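Local coordinates for structural polyprotein, VP3 (Israeli acute paralysis virus, PDB 5CDD) that probably serves as a structural building block of the viral capsid, folded as a picornavirus-like jelly roll that packs against neighbouring subunits, at residues L153-E158 / L238-V243; C138-V143 / E200-V205; V144-H149 / D250-N255; L69-T74 / D254-V259. All coordinates share one frame; numbering follows the deposited sequence.

Contact 1 (L153-E158 / L238-V243); sequences LEIFFE and LCIRPV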
# COMPACT_ATOMS: atom_id res chain seq x y z
N LEU B 153 -17.83 -32.92 -61.97
CA LEU B 153 -16.45 -32.92 -61.52
C LEU B 153 -16.37 -33.49 -60.10
O LEU B 153 -17.22 -33.22 -59.26
CB LEU B 153 -15.91 -31.48 -61.56
CG LEU B 153 -14.41 -31.24 -61.72
CD1 LEU B 153 -13.89 -31.95 -62.97
CD2 LEU B 153 -14.17 -29.74 -61.83
N GLU B 154 -15.35 -34.31 -59.85
CA GLU B 154 -15.17 -34.92 -58.55
C GLU B 154 -13.94 -34.36 -57.84
O GLU B 154 -12.88 -34.21 -58.44
CB GLU B 154 -15.00 -36.44 -58.70
CG GLU B 154 -14.58 -37.16 -57.44
CD GLU B 154 -14.22 -38.62 -57.70
OE1 GLU B 154 -13.34 -38.88 -58.54
OE2 GLU B 154 -14.82 -39.50 -57.05
N ILE B 155 -14.10 -34.04 -56.56
CA ILE B 155 -13.01 -33.50 -55.77
C ILE B 155 -12.99 -34.27 -54.45
O ILE B 155 -13.90 -34.13 -53.64
CB ILE B 155 -13.21 -32.00 -55.46
CG1 ILE B 155 -13.43 -31.23 -56.77
CG2 ILE B 155 -11.99 -31.46 -54.74
CD1 ILE B 155 -14.79 -30.55 -56.87
N PHE B 156 -11.97 -35.10 -54.26
CA PHE B 156 -11.87 -35.89 -53.04
C PHE B 156 -10.57 -35.62 -52.30
O PHE B 156 -9.61 -35.10 -52.87
CB PHE B 156 -12.00 -37.38 -53.37
CG PHE B 156 -10.85 -37.95 -54.15
CD1 PHE B 156 -9.75 -38.51 -53.50
CD2 PHE B 156 -10.87 -37.94 -55.55
CE1 PHE B 156 -8.68 -39.04 -54.23
CE2 PHE B 156 -9.81 -38.47 -56.28
CZ PHE B 156 -8.71 -39.02 -55.61
N PHE B 157 -10.55 -35.96 -51.01
CA PHE B 157 -9.37 -35.75 -50.18
C PHE B 157 -8.70 -37.06 -49.79
O PHE B 157 -9.36 -38.01 -49.36
CB PHE B 157 -9.73 -34.98 -48.91
CG PHE B 157 -8.58 -34.81 -47.95
CD1 PHE B 157 -7.49 -34.02 -48.29
CD2 PHE B 157 -8.58 -35.47 -46.73
CE1 PHE B 157 -6.40 -33.89 -47.42
CE2 PHE B 157 -7.51 -35.35 -45.85
CZ PHE B 157 -6.42 -34.56 -46.20
N GLU B 158 -7.38 -37.10 -49.94
CA GLU B 158 -6.59 -38.27 -49.60
C GLU B 158 -5.50 -37.85 -48.62
O GLU B 158 -4.62 -37.06 -48.95
CB GLU B 158 -5.97 -38.87 -50.87
CG GLU B 158 -4.94 -39.97 -50.64
CD GLU B 158 -5.45 -41.12 -49.79
OE1 GLU B 158 -6.63 -41.51 -49.95
OE2 GLU B 158 -4.67 -41.64 -48.96
N LEU B 238 -5.84 -32.85 -52.57
CA LEU B 238 -7.16 -32.87 -53.19
C LEU B 238 -6.95 -33.31 -54.62
O LEU B 238 -5.90 -33.05 -55.21
CB LEU B 238 -7.79 -31.48 -53.18
CG LEU B 238 -8.31 -30.91 -51.87
CD1 LEU B 238 -8.80 -29.50 -52.09
CD2 LEU B 238 -9.44 -31.76 -51.34
N CYS B 239 -7.95 -33.97 -55.19
CA CYS B 239 -7.84 -34.44 -56.56
C CYS B 239 -9.12 -34.12 -57.33
O CYS B 239 -10.22 -34.48 -56.90
CB CYS B 239 -7.57 -35.94 -56.57
SG CYS B 239 -7.07 -36.59 -58.16
N ILE B 240 -8.96 -33.45 -58.47
CA ILE B 240 -10.09 -33.08 -59.31
C ILE B 240 -10.17 -33.97 -60.55
O ILE B 240 -9.40 -33.80 -61.50
CB ILE B 240 -9.99 -31.60 -59.74
CG1 ILE B 240 -9.80 -30.71 -58.51
CG2 ILE B 240 -11.24 -31.18 -60.49
CD1 ILE B 240 -9.60 -29.25 -58.82
N ARG B 241 -11.11 -34.91 -60.54
CA ARG B 241 -11.29 -35.83 -61.66
C ARG B 241 -12.74 -35.85 -62.14
O ARG B 241 -13.67 -35.83 -61.33
CB ARG B 241 -10.89 -37.25 -61.24
CG ARG B 241 -9.51 -37.36 -60.64
CD ARG B 241 -9.15 -38.81 -60.32
NE ARG B 241 -10.18 -39.46 -59.52
CZ ARG B 241 -10.03 -40.65 -58.94
NH1 ARG B 241 -8.89 -41.32 -59.09
NH2 ARG B 241 -11.02 -41.17 -58.23
N PRO B 242 -12.95 -35.88 -63.46
CA PRO B 242 -14.31 -35.90 -64.01
C PRO B 242 -15.00 -37.23 -63.72
O PRO B 242 -14.42 -38.29 -63.92
CB PRO B 242 -14.08 -35.68 -65.50
CG PRO B 242 -12.78 -34.94 -65.56
CD PRO B 242 -11.96 -35.65 -64.53
N VAL B 243 -16.25 -37.16 -63.26
CA VAL B 243 -17.02 -38.37 -62.99
C VAL B 243 -17.84 -38.64 -64.25
O VAL B 243 -18.00 -39.78 -64.67
CB VAL B 243 -17.99 -38.17 -61.80
CG1 VAL B 243 -18.91 -39.37 -61.65
CG2 VAL B 243 -17.20 -37.97 -60.52

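Contact 2 (C138-V143 / E200-V205); sequences CYRITV and EVTIRV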
# COMPACT_ATOMS: atom_id res chain seq x y z
N CYS B 138 -8.97 -23.84 -46.97
CA CYS B 138 -10.18 -23.62 -47.74
C CYS B 138 -9.87 -23.42 -49.21
O CYS B 138 -8.93 -22.72 -49.57
CB CYS B 138 -10.93 -22.40 -47.19
SG CYS B 138 -11.39 -22.56 -45.46
N TYR B 139 -10.69 -24.05 -50.05
CA TYR B 139 -10.52 -23.97 -51.50
C TYR B 139 -11.87 -23.75 -52.17
O TYR B 139 -12.84 -24.42 -51.85
CB TYR B 139 -9.90 -25.27 -52.01
CG TYR B 139 -8.58 -25.62 -51.37
CD1 TYR B 139 -7.39 -25.02 -51.79
CD2 TYR B 139 -8.51 -26.54 -50.32
CE1 TYR B 139 -6.18 -25.32 -51.19
CE2 TYR B 139 -7.29 -26.85 -49.70
CZ TYR B 139 -6.13 -26.23 -50.14
OH TYR B 139 -4.92 -26.52 -49.54
N ARG B 140 -11.92 -22.80 -53.10
CA ARG B 140 -13.15 -22.54 -53.83
C ARG B 140 -12.90 -22.91 -55.28
O ARG B 140 -12.00 -22.38 -55.92
CB ARG B 140 -13.56 -21.07 -53.73
CG ARG B 140 -14.86 -20.73 -54.45
CD ARG B 140 -15.46 -19.43 -53.92
NE ARG B 140 -14.59 -18.27 -54.15
CZ ARG B 140 -14.57 -17.55 -55.27
NH1 ARG B 140 -15.37 -17.86 -56.27
NH2 ARG B 140 -13.74 -16.53 -55.37
N ILE B 141 -13.71 -23.83 -55.80
CA ILE B 141 -13.57 -24.30 -57.17
C ILE B 141 -14.72 -23.80 -58.04
O ILE B 141 -15.88 -24.17 -57.84
CB ILE B 141 -13.52 -25.83 -57.19
CG1 ILE B 141 -12.40 -26.32 -56.27
CG2 ILE B 141 -13.31 -26.33 -58.62
CD1 ILE B 141 -12.36 -27.82 -56.09
N THR B 142 -14.37 -22.94 -58.99
CA THR B 142 -15.35 -22.35 -59.89
C THR B 142 -15.18 -22.91 -61.30
O THR B 142 -14.07 -23.11 -61.78
CB THR B 142 -15.19 -20.82 -59.97
OG1 THR B 142 -15.16 -20.26 -58.65
CG2 THR B 142 -16.34 -20.22 -60.76
N VAL B 143 -16.30 -23.16 -61.97
CA VAL B 143 -16.27 -23.68 -63.33
C VAL B 143 -16.85 -22.61 -64.26
O VAL B 143 -18.06 -22.44 -64.34
CB VAL B 143 -17.11 -24.97 -63.47
CG1 VAL B 143 -17.01 -25.49 -64.89
CG2 VAL B 143 -16.62 -26.02 -62.49
N GLU B 200 -20.09 -23.31 -58.50
CA GLU B 200 -19.06 -23.17 -57.49
C GLU B 200 -19.25 -24.12 -56.31
O GLU B 200 -20.28 -24.78 -56.18
CB GLU B 200 -19.08 -21.74 -56.97
CG GLU B 200 -17.77 -21.00 -57.06
CD GLU B 200 -17.97 -19.50 -56.88
OE1 GLU B 200 -18.65 -19.10 -55.91
OE2 GLU B 200 -17.44 -18.73 -57.70
N VAL B 201 -18.22 -24.17 -55.47
CA VAL B 201 -18.22 -24.98 -54.25
C VAL B 201 -16.99 -24.60 -53.44
O VAL B 201 -15.89 -24.46 -53.98
CB VAL B 201 -18.16 -26.51 -54.54
CG1 VAL B 201 -16.87 -26.87 -55.25
CG2 VAL B 201 -18.27 -27.27 -53.23
N THR B 202 -17.18 -24.40 -52.14
CA THR B 202 -16.08 -24.07 -51.26
C THR B 202 -15.83 -25.29 -50.38
O THR B 202 -16.69 -25.68 -49.59
CB THR B 202 -16.40 -22.86 -50.38
OG1 THR B 202 -16.54 -21.70 -51.20
CG2 THR B 202 -15.29 -22.64 -49.37
N ILE B 203 -14.67 -25.90 -50.54
CA ILE B 203 -14.32 -27.07 -49.76
C ILE B 203 -13.38 -26.68 -48.62
O ILE B 203 -12.33 -26.08 -48.85
CB ILE B 203 -13.66 -28.15 -50.64
CG1 ILE B 203 -14.63 -28.58 -51.74
CG2 ILE B 203 -13.25 -29.34 -49.79
CD1 ILE B 203 -14.05 -29.54 -52.74
N ARG B 204 -13.78 -27.02 -47.40
CA ARG B 204 -12.99 -26.70 -46.22
C ARG B 204 -12.42 -27.99 -45.64
O ARG B 204 -13.17 -28.89 -45.25
CB ARG B 204 -13.87 -26.00 -45.18
CG ARG B 204 -14.57 -24.76 -45.71
CD ARG B 204 -15.47 -24.10 -44.67
NE ARG B 204 -14.72 -23.55 -43.54
CZ ARG B 204 -14.40 -24.23 -42.44
NH1 ARG B 204 -14.76 -25.50 -42.32
NH2 ARG B 204 -13.71 -23.64 -41.47
N VAL B 205 -11.10 -28.07 -45.57
CA VAL B 205 -10.44 -29.25 -45.03
C VAL B 205 -9.75 -28.97 -43.70
O VAL B 205 -8.69 -28.35 -43.65
CB VAL B 205 -9.38 -29.79 -46.03
CG1 VAL B 205 -8.83 -31.12 -45.53
CG2 VAL B 205 -10.01 -29.96 -47.40

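Contact 3 (V144-H149 / D250-N255); sequences VKTAFH and DTVSDN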
# COMPACT_ATOMS: atom_id res chain seq x y z
N VAL B 144 -15.97 -21.88 -64.93
CA VAL B 144 -16.40 -20.84 -65.85
C VAL B 144 -16.96 -21.49 -67.11
O VAL B 144 -16.21 -21.94 -67.97
CB VAL B 144 -15.23 -19.91 -66.21
CG1 VAL B 144 -15.72 -18.77 -67.07
CG2 VAL B 144 -14.57 -19.38 -64.95
N LYS B 145 -18.29 -21.52 -67.20
CA LYS B 145 -18.96 -22.15 -68.33
C LYS B 145 -20.19 -21.37 -68.80
O LYS B 145 -20.35 -20.19 -68.49
CB LYS B 145 -19.42 -23.54 -67.91
CG LYS B 145 -20.48 -23.49 -66.82
CD LYS B 145 -20.88 -24.86 -66.32
CE LYS B 145 -22.15 -24.78 -65.49
NZ LYS B 145 -22.03 -23.78 -64.39
N THR B 146 -21.04 -22.04 -69.57
CA THR B 146 -22.28 -21.47 -70.08
C THR B 146 -23.39 -22.38 -69.57
O THR B 146 -23.12 -23.43 -68.99
CB THR B 146 -22.33 -21.45 -71.63
OG1 THR B 146 -22.42 -22.79 -72.12
CG2 THR B 146 -21.09 -20.79 -72.20
N ALA B 147 -24.64 -21.99 -69.79
CA ALA B 147 -25.76 -22.79 -69.33
C ALA B 147 -25.92 -24.06 -70.17
O ALA B 147 -26.75 -24.91 -69.86
CB ALA B 147 -27.04 -21.97 -69.37
N PHE B 148 -25.11 -24.18 -71.22
CA PHE B 148 -25.19 -25.33 -72.10
C PHE B 148 -24.20 -26.44 -71.78
O PHE B 148 -24.31 -27.55 -72.31
CB PHE B 148 -25.02 -24.87 -73.55
CG PHE B 148 -26.05 -23.87 -73.98
CD1 PHE B 148 -27.40 -24.21 -74.01
CD2 PHE B 148 -25.68 -22.57 -74.33
CE1 PHE B 148 -28.36 -23.28 -74.36
CE2 PHE B 148 -26.64 -21.63 -74.68
CZ PHE B 148 -27.99 -21.98 -74.69
N HIS B 149 -23.22 -26.15 -70.93
CA HIS B 149 -22.24 -27.16 -70.55
C HIS B 149 -22.78 -28.04 -69.44
O HIS B 149 -23.43 -27.56 -68.51
CB HIS B 149 -20.93 -26.51 -70.09
CG HIS B 149 -20.19 -25.79 -71.17
ND1 HIS B 149 -20.51 -24.51 -71.57
CD2 HIS B 149 -19.14 -26.17 -71.94
CE1 HIS B 149 -19.69 -24.13 -72.53
NE2 HIS B 149 -18.85 -25.12 -72.77
N ASP B 250 -22.29 -27.63 -79.94
CA ASP B 250 -21.26 -26.92 -80.69
C ASP B 250 -21.58 -25.44 -80.83
O ASP B 250 -20.85 -24.69 -81.49
CB ASP B 250 -21.04 -27.56 -82.06
CG ASP B 250 -22.24 -27.42 -82.97
OD1 ASP B 250 -23.35 -27.20 -82.46
OD2 ASP B 250 -22.06 -27.55 -84.20
N THR B 251 -22.67 -25.01 -80.19
CA THR B 251 -23.06 -23.60 -80.22
C THR B 251 -22.18 -22.86 -79.22
O THR B 251 -22.02 -21.64 -79.29
CB THR B 251 -24.53 -23.42 -79.81
OG1 THR B 251 -24.79 -24.12 -78.58
CG2 THR B 251 -25.44 -23.95 -80.90
N VAL B 252 -21.60 -23.62 -78.30
CA VAL B 252 -20.72 -23.08 -77.27
C VAL B 252 -19.33 -23.66 -77.43
O VAL B 252 -19.02 -24.33 -78.42
CB VAL B 252 -21.23 -23.43 -75.86
CG1 VAL B 252 -22.58 -22.78 -75.62
CG2 VAL B 252 -21.33 -24.93 -75.69
N SER B 253 -18.48 -23.43 -76.43
CA SER B 253 -17.11 -23.92 -76.47
C SER B 253 -17.01 -25.35 -75.94
O SER B 253 -17.81 -25.77 -75.11
CB SER B 253 -16.21 -23.01 -75.64
OG SER B 253 -14.88 -23.50 -75.62
N ASP B 254 -16.02 -26.09 -76.44
CA ASP B 254 -15.80 -27.46 -76.01
C ASP B 254 -14.89 -27.43 -74.78
O ASP B 254 -14.32 -28.44 -74.38
CB ASP B 254 -15.13 -28.27 -77.12
CG ASP B 254 -13.78 -27.70 -77.52
OD1 ASP B 254 -13.73 -26.52 -77.93
OD2 ASP B 254 -12.77 -28.43 -77.42
N ASN B 255 -14.78 -26.24 -74.19
CA ASN B 255 -13.96 -26.03 -73.00
C ASN B 255 -14.72 -25.35 -71.88
O ASN B 255 -15.81 -24.81 -72.08
CB ASN B 255 -12.75 -25.16 -73.33
CG ASN B 255 -11.65 -25.93 -74.01
OD1 ASN B 255 -10.59 -25.38 -74.30
ND2 ASN B 255 -11.89 -27.21 -74.28

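Contact 4 (L69-T74 / D254-V259); sequences LTWKTT and DNVSIV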
# COMPACT_ATOMS: atom_id res chain seq x y z
N LEU B 69 -7.46 -24.19 -64.54
CA LEU B 69 -7.39 -25.39 -65.36
C LEU B 69 -8.29 -25.36 -66.59
O LEU B 69 -9.20 -24.53 -66.70
CB LEU B 69 -7.74 -26.61 -64.51
CG LEU B 69 -7.05 -26.72 -63.15
CD1 LEU B 69 -7.66 -27.87 -62.38
CD2 LEU B 69 -5.55 -26.93 -63.34
N THR B 70 -8.03 -26.28 -67.52
CA THR B 70 -8.82 -26.39 -68.74
C THR B 70 -9.45 -27.78 -68.77
O THR B 70 -8.76 -28.80 -68.80
CB THR B 70 -7.96 -26.21 -70.01
OG1 THR B 70 -7.33 -24.93 -69.98
CG2 THR B 70 -8.82 -26.31 -71.26
N TRP B 71 -10.78 -27.82 -68.76
CA TRP B 71 -11.50 -29.08 -68.81
C TRP B 71 -12.16 -29.21 -70.18
O TRP B 71 -13.04 -28.43 -70.53
CB TRP B 71 -12.54 -29.13 -67.69
CG TRP B 71 -13.31 -30.41 -67.60
CD1 TRP B 71 -12.94 -31.63 -68.12
CD2 TRP B 71 -14.55 -30.62 -66.92
NE1 TRP B 71 -13.88 -32.58 -67.80
CE2 TRP B 71 -14.88 -31.99 -67.07
CE3 TRP B 71 -15.42 -29.79 -66.21
CZ2 TRP B 71 -16.04 -32.55 -66.51
CZ3 TRP B 71 -16.57 -30.34 -65.66
CH2 TRP B 71 -16.87 -31.71 -65.82
N LYS B 72 -11.70 -30.18 -70.95
CA LYS B 72 -12.21 -30.41 -72.30
C LYS B 72 -13.21 -31.55 -72.34
O LYS B 72 -13.23 -32.41 -71.45
CB LYS B 72 -11.06 -30.76 -73.24
CG LYS B 72 -9.90 -29.79 -73.19
CD LYS B 72 -8.72 -30.32 -73.98
CE LYS B 72 -7.52 -29.41 -73.84
NZ LYS B 72 -6.33 -29.95 -74.55
N THR B 73 -14.04 -31.56 -73.37
CA THR B 73 -15.02 -32.62 -73.54
C THR B 73 -14.24 -33.87 -73.92
O THR B 73 -14.78 -34.97 -73.96
CB THR B 73 -16.03 -32.26 -74.64
OG1 THR B 73 -15.33 -32.04 -75.87
CG2 THR B 73 -16.80 -30.99 -74.27
N THR B 74 -12.95 -33.68 -74.18
CA THR B 74 -12.05 -34.76 -74.57
C THR B 74 -11.42 -35.50 -73.38
O THR B 74 -11.09 -36.68 -73.49
CB THR B 74 -10.92 -34.21 -75.48
OG1 THR B 74 -11.27 -34.42 -76.85
CG2 THR B 74 -9.58 -34.86 -75.17
N ASP B 254 -16.02 -26.09 -76.44
CA ASP B 254 -15.80 -27.46 -76.01
C ASP B 254 -14.89 -27.43 -74.78
O ASP B 254 -14.32 -28.44 -74.38
CB ASP B 254 -15.13 -28.27 -77.12
CG ASP B 254 -13.78 -27.70 -77.52
OD1 ASP B 254 -13.73 -26.52 -77.93
OD2 ASP B 254 -12.77 -28.43 -77.42
N ASN B 255 -14.78 -26.24 -74.19
CA ASN B 255 -13.96 -26.03 -73.00
C ASN B 255 -14.72 -25.35 -71.88
O ASN B 255 -15.81 -24.81 -72.08
CB ASN B 255 -12.75 -25.16 -73.33
CG ASN B 255 -11.65 -25.93 -74.01
OD1 ASN B 255 -10.59 -25.38 -74.30
ND2 ASN B 255 -11.89 -27.21 -74.28
N VAL B 256 -14.11 -25.37 -70.71
CA VAL B 256 -14.63 -24.76 -69.50
C VAL B 256 -13.40 -24.59 -68.63
O VAL B 256 -12.56 -25.48 -68.57
CB VAL B 256 -15.62 -25.69 -68.75
CG1 VAL B 256 -16.89 -25.85 -69.56
CG2 VAL B 256 -14.99 -27.04 -68.49
N SER B 257 -13.27 -23.43 -67.99
CA SER B 257 -12.12 -23.20 -67.14
C SER B 257 -12.49 -23.48 -65.70
O SER B 257 -13.61 -23.21 -65.27
CB SER B 257 -11.64 -21.76 -67.28
OG SER B 257 -11.20 -21.50 -68.60
N ILE B 258 -11.55 -24.06 -64.96
CA ILE B 258 -11.77 -24.37 -63.56
C ILE B 258 -10.83 -23.50 -62.74
O ILE B 258 -9.62 -23.70 -62.74
CB ILE B 258 -11.49 -25.85 -63.26
CG1 ILE B 258 -12.36 -26.73 -64.16
CG2 ILE B 258 -11.79 -26.15 -61.79
CD1 ILE B 258 -12.12 -28.20 -63.99
N VAL B 259 -11.40 -22.51 -62.05
CA VAL B 259 -10.61 -21.61 -61.23
C VAL B 259 -10.56 -22.12 -59.80
O VAL B 259 -11.58 -22.55 -59.25
CB VAL B 259 -11.20 -20.18 -61.24
CG1 VAL B 259 -10.31 -19.24 -60.45
CG2 VAL B 259 -11.37 -19.70 -62.66

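Contact 1 (L153-E158 / L238-V243)
E154 and R241 face each other where strands 150-159 and 236-247, E and H of the viral jelly roll, pair antiparallel inside the CHEF sheet. Two backbone hydrogen bonds join them, E154 N to R241 O at 2.7 Å and R241 N to E154 O at 2.8 Å; a second such couple links F156 and C239. The E154 and R241 side chains run side by side, pointing the same way. E154 OE1 forms a salt bridge with R241 NH2 at 3.3 Å, met on its syn side though 32° out of the carboxylate plane, and NE adds a weak bond to the same oxygen. F156 brings CE2 over one face of the guanidinium, 3.4 Å from R241 CZ, with the two planes 56° apart. C239 lies over the F156 ring through CB, its SG oblique at 4.7 Å from the ring centroid. On the other face L153 CG packs on I240 CG2, and I155 CG1 lies 4.1 Å from I240 CG1; both isoleucines touch I141 of the opposing sheet. S185 binds E154 OE2, and the carbonyls of A183 and L178 bind R241 NH1. The buried charges are shared among several partners, which should favour the ionised forms of both.

Contact 2 (C138-V143 / E200-V205)
Y139 and I203 exchange two backbone hydrogen bonds, Y139 N to I203 O at 2.9 Å and I203 N to Y139 O at 2.7 Å, in an antiparallel pairing whose strand axes lie 158° apart; I141 N continues it to V201 O at 2.9 Å. E200 lies alongside T142, and its carboxylate reaches both T142 and R140. Its OE2 forms a salt bridge with R140 NH1 at 2.7 Å and accepts a hydrogen bond from T142 OG1 at 2.9 Å, the hydroxyl arriving on the anti side. R140 leaves the backbone with CG anti to N (chi1 -178°), and its chain bends at chi3. E200 OE2 lies at the edge of the guanidinium, near its plane, while the carboxylate itself is turned 70° to it. R90 of a neighbouring subunit forms a further salt bridge to E200 OE2, and E123 of that subunit takes R140 NH2. These are strands D and G of the BIDG sheet, and T202 to R204 extend it by parallel pairing with a strand of another subunit. The face looking into the jelly roll is apolar: I141 CB lies 4.0 Å from V201 CG1, and the I141 and I203 side chains cross, with I141 CD1 4.1 Å from I203 CD1. On the outward side C138 SG packs against R204 CG at 3.9 Å; R204 NH1 binds S13 of the subunit whose strand extends the sheet.

Contact 3 (V144-H149 / D250-N255)
H149 reaches across to V252 and S253, tying the turn after strand 132-144 to the loop that leads into strand 255-265. Its CB leaves the backbone alongside the other segment, and CG stands anti to the carbonyl carbon (chi1 -67°); from there the imidazole swings nearer. ND1 turns back to its own segment, where it lies 2.6 Å from T146 OG1 in a hydrogen bond that either group could donate. The backbone T146 N also donates to ND1 at 3.2 Å, from 37° out of the ring plane. CE1 meets V252 CG2 at 3.6 Å, the two side chains sliding past each other in opposite directions. At the tip NE2 donates to the carbonyl S253 O at 2.6 Å, a bond tilted 27° from the ring plane, and CD2 lies 3.5 Å from the same S253 O. The ring thus spans the two loops, gripped at both nitrogens. V252 also meets F148 and T146: its CG1 lies 3.4 Å from F148 CD2 and 3.5 Å from T146 OG1. Each loop is braced internally by an ST turn, T146 OG1 accepting from F148 N and S253 OG from N255 N, the latter at 3.1 Å. N255 ND2 donates to D254 O from above the carbonyl plane. T146-H149 forms a type I turn, and the two segments lie in the DE and HI loops of the jelly roll. F148 meets F86 of a neighbouring subunit, while H149 rests on V256 at the start of strand 255-265, close to where strand 132-144 ends.

Contact 4 (L69-T74 / D254-V259)
W71 and V256 stand side by side on the buried face of paired strands 64-72 and 255-265 in the jelly roll's BIDG sheet. The tryptophan forms a broad bump. CG is anti to its backbone N (chi1 -178°), and the hollow between its CB and the indole takes V256 CG2, which lies 3.3 Å from W71 CB and 3.6 Å from CE3. I258 CD1 comes in against the same CB at 3.8 Å, and farther along L69 CB meets I258 CB at 4.0 Å. Beyond the pair, P242 and L153 border the indole, and L246 also touches the tryptophan. On the other face the amide of N255 fits between T70 and K72 of the opposite strand: OD1 faces T70 CG2 at 3.6 Å, and ND2 faces the CG of K72 at 3.4 Å, the lysine chain running alongside before its end leads away. Backbone bonds join L69 with I258, and W71 N donates to V256 O at 2.9 Å in a nearly straight bond; the return bond from V256 N is weak. Farther on, T73 N donates to D254 O at 3.3 Å, reaching the carbonyl from the face opposite N255 ND2, while T73 crosses D254 at about a right angle. D254 O is thus satisfied by donors on both faces of its plane, while the apolar side chains join the sandwich interior.

Contacts 2 and 4 belong to the BIDG sheet and contact 1 to the CHEF sheet that packs on it. Contacts 1 and 2 have centres about 12 Å apart and meet through I155 CG2 and I203 CD1 at 3.4 Å; contacts 1 and 4 lie about 15 Å apart between centres and meet where L153 CD2 approaches I258 CD1, also at 3.4 Å. Strand 255-265 joins contacts 2 and 4, with V259 N 2.8 Å from T142 O, a probable hydrogen bond. Contact 3 sits at one end of the sandwich, about 9 Å from contact 4 between centres. It shares D254 and N255 with that contact, and V144 N lies 2.7 Å from S257 O, another probable hydrogen bond.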